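Long-range contact in metallophosphoesterase TT1561-like domain-containing protein (Aquifex aeolicus, PDB 2YVT), which is of unknown function but probably acts as a phosphoesterase of the metal-dependent calcineurin superfamily: residues Phe93-Ile105 with Gly140-Leu154. Sequence-based numbering, arbitrary orientation.
Sequences FVVPGKNDAPLKI and GGLLTEHEFEEDFVL
Leu154 is the bump of this contact, and the bend of 96-103 is the hollow that receives it. One methyl, CD1, meets Pro96 CB at 3.8 Å, with the two side chains crossing at about a right angle, and lies 3.5 Å from Asp100 O, a buried carbonyl with no partner in the model. The other, CD2, is set between Ala101 CB and Leu103 CB. Placing CG anti to the carbonyl carbon (chi1 -57°) turns this fork into the bend. Replacing Leu154 by an alanine would probably open a gap between Pro96 and Leu103 and deprive the methyl of Ala101 of one apolar neighbour.

A second, smaller knob points the other way: Ala101 CB settles on the backbone of 151-153, 3.6 Å from Val153 CA. Beside it the ring of Pro102, reached through a cis peptide, lays CG 3.2 Å from Asp151 O. Lys98 runs alongside Leu142 and Val153, its amine hydrogen-bonded to Tyr181 OH.

Three backbone hydrogen bonds clamp this relief: Gly141 N to Pro96 O, Leu154 N to Lys98 O and Leu103 N to Glu150 O.

The contact joins the loop between strand 91-95 and helix 103-112 to the end of strand 134-144 and the loop that leads on to strand 155-157. In the type I turn Gly97-Asp100, Asp100 OD2 accepts from Gly97 N; its Gly-Lys-Asn-Asp sequence after a strand is reminiscent of the Gly-Asn-His-Asp/Glu loop of calcineurin-like phosphoesterases. At the outer side waters link Lys104 to Glu150 and Asp151, whose OD2 forms a salt bridge with Arg64. The chemistry implies apolar packing plus three main-chain hydrogen bonds, without a direct salt bridge between the segments and at the price of one buried, unpartnered carbonyl.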
loop_
_atom_site.group_PDB
_atom_site.type_symbol
_atom_site.label_atom_id
_atom_site.label_comp_id
_atom_site.label_asym_id
_atom_site.label_seq_id
_atom_site.Cartn_x
_atom_site.Cartn_y
_atom_site.Cartn_z
ATOM N N PHE A 93 3.167 9.117 -1.404
ATOM C CA PHE A 93 3.565 8.052 -0.497
ATOM C C PHE A 93 3.260 6.722 -1.159
ATOM O O PHE A 93 2.177 6.533 -1.713
ATOM C CB PHE A 93 2.817 8.146 0.835
ATOM C CG PHE A 93 3.150 9.371 1.627
ATOM C CD1 PHE A 93 4.433 9.558 2.132
ATOM C CD2 PHE A 93 2.186 10.342 1.856
ATOM C CE1 PHE A 93 4.751 10.692 2.875
ATOM C CE2 PHE A 93 2.488 11.487 2.592
ATOM C CZ PHE A 93 3.776 11.661 3.103
ATOM N N VAL A 94 4.226 5.814 -1.101
ATOM C CA VAL A 94 4.113 4.492 -1.710
ATOM C C VAL A 94 4.301 3.443 -0.620
ATOM O O VAL A 94 5.241 3.528 0.162
ATOM C CB VAL A 94 5.190 4.293 -2.805
ATOM C CG1 VAL A 94 5.126 2.880 -3.387
ATOM C CG2 VAL A 94 5.035 5.343 -3.916
ATOM N N VAL A 95 3.411 2.450 -0.585
ATOM C CA VAL A 95 3.480 1.362 0.400
ATOM C C VAL A 95 3.450 0.030 -0.366
ATOM O O VAL A 95 2.535 -0.197 -1.145
ATOM C CB VAL A 95 2.316 1.451 1.414
ATOM C CG1 VAL A 95 2.339 0.263 2.367
ATOM C CG2 VAL A 95 2.392 2.773 2.180
ATOM N N PRO A 96 4.474 -0.827 -0.179
ATOM C CA PRO A 96 4.576 -2.019 -1.019
ATOM C C PRO A 96 3.535 -3.085 -0.702
ATOM O O PRO A 96 3.071 -3.199 0.448
ATOM C CB PRO A 96 5.990 -2.542 -0.705
ATOM C CG PRO A 96 6.237 -2.104 0.701
ATOM C CD PRO A 96 5.585 -0.746 0.793
ATOM N N GLY A 97 3.176 -3.859 -1.725
ATOM C CA GLY A 97 2.272 -4.982 -1.547
ATOM C C GLY A 97 2.982 -6.317 -1.358
ATOM O O GLY A 97 4.223 -6.394 -1.290
ATOM N N LYS A 98 2.184 -7.376 -1.247
ATOM C CA LYS A 98 2.698 -8.736 -1.110
ATOM C C LYS A 98 3.687 -9.110 -2.219
ATOM O O LYS A 98 4.630 -9.857 -1.983
ATOM C CB LYS A 98 1.516 -9.700 -1.087
ATOM C CG LYS A 98 1.830 -11.168 -1.058
ATOM C CD LYS A 98 0.533 -11.995 -1.094
ATOM C CE LYS A 98 -0.451 -11.537 -2.199
ATOM N NZ LYS A 98 -1.523 -10.554 -1.797
ATOM N N ASN A 99 3.480 -8.593 -3.426
ATOM C CA ASN A 99 4.316 -9.005 -4.559
ATOM C C ASN A 99 5.484 -8.070 -4.846
ATOM O O ASN A 99 6.192 -8.225 -5.848
ATOM C CB ASN A 99 3.457 -9.190 -5.804
ATOM C CG ASN A 99 2.443 -10.290 -5.630
ATOM O OD1 ASN A 99 1.238 -10.035 -5.590
ATOM N ND2 ASN A 99 2.924 -11.513 -5.470
ATOM N N ASP A 100 5.694 -7.107 -3.954
ATOM C CA ASP A 100 6.737 -6.109 -4.159
ATOM C C ASP A 100 7.985 -6.526 -3.400
ATOM O O ASP A 100 8.394 -5.917 -2.405
ATOM C CB ASP A 100 6.199 -4.731 -3.794
ATOM C CG ASP A 100 5.072 -4.318 -4.717
ATOM O OD1 ASP A 100 5.147 -4.690 -5.906
ATOM O OD2 ASP A 100 4.110 -3.662 -4.265
ATOM N N ALA A 101 8.556 -7.609 -3.907
ATOM C CA ALA A 101 9.620 -8.342 -3.259
ATOM C C ALA A 101 10.636 -8.778 -4.319
ATOM O O ALA A 101 10.287 -8.891 -5.494
ATOM C CB ALA A 101 9.032 -9.566 -2.565
ATOM N N PRO A 102 11.893 -9.028 -3.910
ATOM C CA PRO A 102 12.435 -8.911 -2.551
ATOM C C PRO A 102 12.399 -7.488 -1.989
ATOM O O PRO A 102 12.628 -6.511 -2.720
ATOM C CB PRO A 102 13.888 -9.387 -2.710
ATOM C CG PRO A 102 13.870 -10.241 -3.960
ATOM C CD PRO A 102 12.899 -9.539 -4.858
ATOM N N LEU A 103 12.117 -7.374 -0.691
ATOM C CA LEU A 103 12.099 -6.061 -0.058
ATOM C C LEU A 103 13.399 -5.294 -0.291
ATOM O O LEU A 103 13.368 -4.091 -0.560
ATOM C CB LEU A 103 11.806 -6.157 1.439
ATOM C CG LEU A 103 11.688 -4.822 2.182
ATOM C CD1 LEU A 103 10.551 -3.940 1.619
ATOM C CD2 LEU A 103 11.478 -5.082 3.660
ATOM N N LYS A 104 14.531 -5.988 -0.202
ATOM C CA LYS A 104 15.831 -5.322 -0.378
ATOM C C LYS A 104 15.951 -4.671 -1.760
ATOM O O LYS A 104 16.523 -3.591 -1.892
ATOM C CB LYS A 104 16.993 -6.285 -0.095
ATOM C CG LYS A 104 17.056 -6.723 1.393
ATOM C CD LYS A 104 18.286 -7.570 1.721
ATOM C CE LYS A 104 18.346 -7.953 3.202
ATOM N NZ LYS A 104 17.228 -8.836 3.656
ATOM N N ILE A 105 15.391 -5.323 -2.781
ATOM C CA ILE A 105 15.397 -4.784 -4.141
ATOM C C ILE A 105 14.401 -3.621 -4.273
ATOM O O ILE A 105 14.696 -2.596 -4.896
ATOM C CB ILE A 105 15.129 -5.900 -5.179
ATOM C CG1 ILE A 105 16.315 -6.873 -5.164
ATOM C CG2 ILE A 105 14.884 -5.313 -6.578
ATOM C CD1 ILE A 105 16.187 -8.053 -6.108
ATOM N N GLY A 140 3.584 -2.176 4.692
ATOM C CA GLY A 140 3.150 -2.954 3.538
ATOM C C GLY A 140 3.193 -4.460 3.721
ATOM O O GLY A 140 3.412 -4.975 4.825
ATOM N N GLY A 141 2.962 -5.167 2.624
ATOM C CA GLY A 141 2.959 -6.621 2.646
ATOM C C GLY A 141 1.669 -7.212 3.170
ATOM O O GLY A 141 0.813 -6.503 3.705
ATOM N N LEU A 142 1.537 -8.525 3.017
ATOM C CA LEU A 142 0.383 -9.252 3.540
ATOM C C LEU A 142 0.599 -9.499 5.022
ATOM O O LEU A 142 1.560 -10.157 5.412
ATOM C CB LEU A 142 0.210 -10.578 2.801
ATOM C CG LEU A 142 -1.103 -11.306 3.099
ATOM C CD1 LEU A 142 -2.306 -10.553 2.521
ATOM C CD2 LEU A 142 -1.031 -12.719 2.553
ATOM N N LEU A 143 -0.293 -8.957 5.845
ATOM C CA LEU A 143 -0.199 -9.149 7.296
ATOM C C LEU A 143 -1.016 -10.383 7.644
ATOM O O LEU A 143 -2.156 -10.550 7.186
ATOM C CB LEU A 143 -0.665 -7.900 8.055
ATOM C CG LEU A 143 -0.012 -6.592 7.574
ATOM C CD1 LEU A 143 -0.375 -5.417 8.466
ATOM C CD2 LEU A 143 1.521 -6.728 7.421
ATOM N N THR A 144 -0.382 -11.264 8.407
ATOM C CA THR A 144 -0.884 -12.604 8.678
ATOM C C THR A 144 -0.675 -12.923 10.142
ATOM O O THR A 144 -0.012 -12.179 10.868
ATOM C CB THR A 144 -0.108 -13.680 7.874
ATOM O OG1 THR A 144 1.228 -13.792 8.391
ATOM C CG2 THR A 144 -0.065 -13.352 6.377
ATOM N N GLU A 145 -1.207 -14.060 10.574
ATOM C CA GLU A 145 -1.005 -14.477 11.950
ATOM C C GLU A 145 0.401 -14.997 12.190
ATOM O O GLU A 145 1.003 -14.656 13.207
ATOM C CB GLU A 145 -2.053 -15.509 12.381
ATOM C CG GLU A 145 -3.470 -14.932 12.412
ATOM C CD GLU A 145 -3.631 -13.752 13.371
ATOM O OE1 GLU A 145 -2.748 -13.517 14.223
ATOM O OE2 GLU A 145 -4.646 -13.032 13.262
ATOM N N HIS A 146 0.927 -15.793 11.257
ATOM C CA HIS A 146 2.157 -16.544 11.544
ATOM C C HIS A 146 3.196 -16.635 10.411
ATOM O O HIS A 146 4.224 -17.294 10.581
ATOM C CB HIS A 146 1.810 -17.951 12.080
ATOM C CG HIS A 146 0.962 -17.942 13.322
ATOM N ND1 HIS A 146 -0.312 -18.469 13.364
ATOM C CD2 HIS A 146 1.199 -17.445 14.560
ATOM C CE1 HIS A 146 -0.817 -18.305 14.574
ATOM N NE2 HIS A 146 0.079 -17.684 15.320
ATOM N N GLU A 147 2.942 -15.980 9.274
ATOM C CA GLU A 147 3.872 -16.025 8.137
ATOM C C GLU A 147 4.828 -14.835 8.111
ATOM O O GLU A 147 4.425 -13.710 8.383
ATOM C CB GLU A 147 3.112 -16.063 6.816
ATOM C CG GLU A 147 2.566 -17.412 6.429
ATOM C CD GLU A 147 2.134 -17.428 4.986
ATOM O OE1 GLU A 147 2.923 -17.898 4.127
ATOM O OE2 GLU A 147 1.026 -16.921 4.704
ATOM N N PHE A 148 6.088 -15.092 7.766
ATOM C CA PHE A 148 7.120 -14.053 7.745
ATOM C C PHE A 148 8.055 -14.338 6.571
ATOM O O PHE A 148 8.819 -15.316 6.594
ATOM C CB PHE A 148 7.895 -14.085 9.076
ATOM C CG PHE A 148 8.616 -12.803 9.439
ATOM C CD1 PHE A 148 9.084 -12.631 10.742
ATOM C CD2 PHE A 148 8.820 -11.775 8.517
ATOM C CE1 PHE A 148 9.749 -11.471 11.126
ATOM C CE2 PHE A 148 9.488 -10.592 8.894
ATOM C CZ PHE A 148 9.955 -10.444 10.196
ATOM N N GLU A 149 7.966 -13.502 5.536
ATOM C CA GLU A 149 8.786 -13.638 4.334
ATOM C C GLU A 149 9.024 -12.263 3.711
ATOM O O GLU A 149 8.116 -11.425 3.687
ATOM C CB GLU A 149 8.062 -14.550 3.330
ATOM C CG GLU A 149 8.736 -14.707 1.962
ATOM C CD GLU A 149 10.125 -15.328 2.018
ATOM O OE1 GLU A 149 10.412 -16.132 2.931
ATOM O OE2 GLU A 149 10.939 -15.021 1.124
ATOM N N GLU A 150 10.232 -12.035 3.192
ATOM C CA GLU A 150 10.526 -10.764 2.542
ATOM C C GLU A 150 11.218 -10.888 1.195
ATOM O O GLU A 150 11.464 -9.880 0.550
ATOM C CB GLU A 150 11.348 -9.852 3.455
ATOM C CG GLU A 150 10.663 -9.489 4.759
ATOM C CD GLU A 150 11.492 -8.544 5.602
ATOM O OE1 GLU A 150 12.659 -8.876 5.931
ATOM O OE2 GLU A 150 10.979 -7.461 5.933
ATOM N N ASP A 151 11.544 -12.113 0.777
ATOM C CA ASP A 151 12.286 -12.300 -0.469
ATOM C C ASP A 151 11.414 -12.678 -1.673
ATOM O O ASP A 151 11.488 -12.033 -2.708
ATOM C CB ASP A 151 13.417 -13.317 -0.273
ATOM C CG ASP A 151 14.503 -12.810 0.665
ATOM O OD1 ASP A 151 14.475 -11.626 1.045
ATOM O OD2 ASP A 151 15.395 -13.599 1.027
ATOM N N PHE A 152 10.616 -13.734 -1.547
ATOM C CA PHE A 152 9.767 -14.168 -2.659
ATOM C C PHE A 152 8.479 -13.372 -2.697
ATOM O O PHE A 152 7.901 -13.165 -3.762
ATOM C CB PHE A 152 9.437 -15.651 -2.537
ATOM C CG PHE A 152 10.612 -16.545 -2.775
ATOM C CD1 PHE A 152 10.836 -17.097 -4.037
ATOM C CD2 PHE A 152 11.495 -16.846 -1.738
ATOM C CE1 PHE A 152 11.939 -17.925 -4.261
ATOM C CE2 PHE A 152 12.598 -17.675 -1.953
ATOM C CZ PHE A 152 12.816 -18.216 -3.217
ATOM N N VAL A 153 8.044 -12.952 -1.509
ATOM C CA VAL A 153 6.827 -12.168 -1.299
ATOM C C VAL A 153 7.062 -11.365 -0.026
ATOM O O VAL A 153 8.027 -11.629 0.697
ATOM C CB VAL A 153 5.553 -13.058 -1.109
ATOM C CG1 VAL A 153 5.073 -13.640 -2.441
ATOM C CG2 VAL A 153 5.771 -14.152 -0.056
ATOM N N LEU A 154 6.186 -10.401 0.257
ATOM C CA LEU A 154 6.209 -9.703 1.542
ATOM C C LEU A 154 5.038 -10.176 2.394
ATOM O O LEU A 154 3.881 -9.871 2.099
ATOM C CB LEU A 154 6.114 -8.182 1.367
ATOM C CG LEU A 154 7.132 -7.450 0.506
ATOM C CD1 LEU A 154 6.973 -5.946 0.752
ATOM C CD2 LEU A 154 8.536 -7.933 0.840
HETATM O O HOH W 1 5.843 -12.061 -5.530
HETATM O O HOH W 2 14.515 -8.746 0.892
HETATM O O HOH W 3 14.575 -8.039 3.599
HETATM O O HOH W 4 17.212 -11.557 1.982
#